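Local coordinates for protein hepatocyte growth factor-regulated tyrosine kinase substrate (Drosophila melanogaster, PDB 1DVP) that plays an essential role in endosomal membrane invagination and multivesicular body formation, binds ubiquitin and phosphatidylinositol, and promotes degradation of activated tyrosine kinase receptors, at residues R208-D211 with G212-A215. Sequence-based numbering, arbitrary orientation.
Sequences RVCD and GCFA. With ZN (zinc ion), chain C.
Cys210 and Cys213 bring their thiolate sulfurs to the same zinc ion, and they illustrate how a CxxC pair at the start of a helix can bind a metal and cap the helix at once. Each SG lies 2.4 Å from the zinc, and the two sulfurs stand 3.7 Å apart along one edge of the site that Cys180 and Cys183 complete. Cys210 occupies the N-cap. A chi1 of 75° places its SG between the backbone N and the carbonyl carbon, over the first turn of the helix, where Cys213 N reaches it in a nearly straight hydrogen bond (3.4 Å from N to SG). The sulfur therefore has two partners, the metal and an amide at the helix start, and the N-H would be expected to temper the negative charge of the thiolate. Cys213 reaches the zinc from within the helix, its SG anti to the carbonyl carbon.

The backbone consolidates this turn: Phe214 N donates to Cys210 O at 2.8 Å, and Ala215 N donates to Asp211 O at 3.0 Å. Beside it, Val209 and Phe214 meet at about a right angle. Val209 CG2 lies 4.0 Å from Phe214 CB and at the edge of the ring, near its plane, beside CD1.

Asp211 sets off from the backbone away from the turn, and its OD1 forms a salt bridge with Lys194 of strand 194-198. Val209 also packs on Cys196 of that strand, which pairs antiparallel with strand 206-209. Within the FYVE zinc finger, the contact thus marks the passage from this two-stranded sheet into helix 211-219, which closes the finger, with Phe214 touching Lys194 on the sheet.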
loop_
_atom_site.group_PDB
_atom_site.type_symbol
_atom_site.label_atom_id
_atom_site.label_comp_id
_atom_site.label_asym_id
_atom_site.label_seq_id
_atom_site.Cartn_x
_atom_site.Cartn_y
_atom_site.Cartn_z
ATOM N N ARG A 208 -9.293 -4.500 -0.325
ATOM C CA ARG A 208 -8.809 -5.341 -1.434
ATOM C C ARG A 208 -7.836 -6.449 -0.957
ATOM O O ARG A 208 -6.953 -6.147 -0.185
ATOM C CB ARG A 208 -8.100 -4.421 -2.449
ATOM C CG ARG A 208 -7.407 -5.190 -3.595
ATOM C CD ARG A 208 -6.478 -4.294 -4.373
ATOM N NE ARG A 208 -7.210 -3.163 -4.922
ATOM C CZ ARG A 208 -7.945 -3.187 -6.027
ATOM N NH1 ARG A 208 -8.061 -4.295 -6.727
ATOM N NH2 ARG A 208 -8.543 -2.088 -6.441
ATOM N N VAL A 209 -8.041 -7.725 -1.367
ATOM C CA VAL A 209 -7.121 -8.813 -1.052
ATOM C C VAL A 209 -6.865 -9.657 -2.354
ATOM O O VAL A 209 -7.664 -9.643 -3.274
ATOM C CB VAL A 209 -7.667 -9.766 0.038
ATOM C CG1 VAL A 209 -7.742 -9.057 1.403
ATOM C CG2 VAL A 209 -9.059 -10.261 -0.309
ATOM N N CYS A 210 -5.763 -10.375 -2.423
ATOM C CA CYS A 210 -5.482 -11.224 -3.570
ATOM C C CYS A 210 -6.245 -12.572 -3.390
ATOM O O CYS A 210 -6.733 -12.927 -2.295
ATOM C CB CYS A 210 -3.969 -11.478 -3.679
ATOM S SG CYS A 210 -3.386 -12.623 -2.477
ATOM N N ASP A 211 -6.323 -13.314 -4.483
ATOM C CA ASP A 211 -7.015 -14.591 -4.501
ATOM C C ASP A 211 -6.437 -15.578 -3.518
ATOM O O ASP A 211 -7.166 -16.181 -2.803
ATOM C CB ASP A 211 -7.031 -15.147 -5.939
ATOM C CG ASP A 211 -8.007 -14.384 -6.798
ATOM O OD1 ASP A 211 -8.881 -13.760 -6.207
ATOM O OD2 ASP A 211 -7.936 -14.391 -8.029
ATOM N N GLY A 212 -5.124 -15.727 -3.476
ATOM C CA GLY A 212 -4.521 -16.641 -2.515
ATOM C C GLY A 212 -4.917 -16.335 -1.072
ATOM O O GLY A 212 -5.245 -17.250 -0.306
ATOM N N CYS A 213 -4.857 -15.047 -0.690
ATOM C CA CYS A 213 -5.228 -14.595 0.678
ATOM C C CYS A 213 -6.724 -14.754 0.928
ATOM O O CYS A 213 -7.126 -15.185 1.983
ATOM C CB CYS A 213 -4.806 -13.112 0.906
ATOM S SG CYS A 213 -3.015 -13.011 1.149
ATOM N N PHE A 214 -7.557 -14.398 -0.034
ATOM C CA PHE A 214 -8.996 -14.556 0.136
ATOM C C PHE A 214 -9.335 -16.033 0.405
ATOM O O PHE A 214 -10.259 -16.345 1.179
ATOM C CB PHE A 214 -9.718 -14.139 -1.123
ATOM C CG PHE A 214 -11.195 -14.262 -1.025
ATOM C CD1 PHE A 214 -11.943 -13.226 -0.514
ATOM C CD2 PHE A 214 -11.842 -15.428 -1.461
ATOM C CE1 PHE A 214 -13.312 -13.329 -0.439
ATOM C CE2 PHE A 214 -13.224 -15.545 -1.389
ATOM C CZ PHE A 214 -13.960 -14.498 -0.881
ATOM N N ALA A 215 -8.567 -16.940 -0.203
ATOM C CA ALA A 215 -8.829 -18.370 -0.009
ATOM C C ALA A 215 -8.364 -18.799 1.375
ATOM O O ALA A 215 -9.086 -19.533 2.076
ATOM C CB ALA A 215 -8.128 -19.206 -1.092
HETATM ZN ZN ZN C . -2.567 -11.424 -0.551
#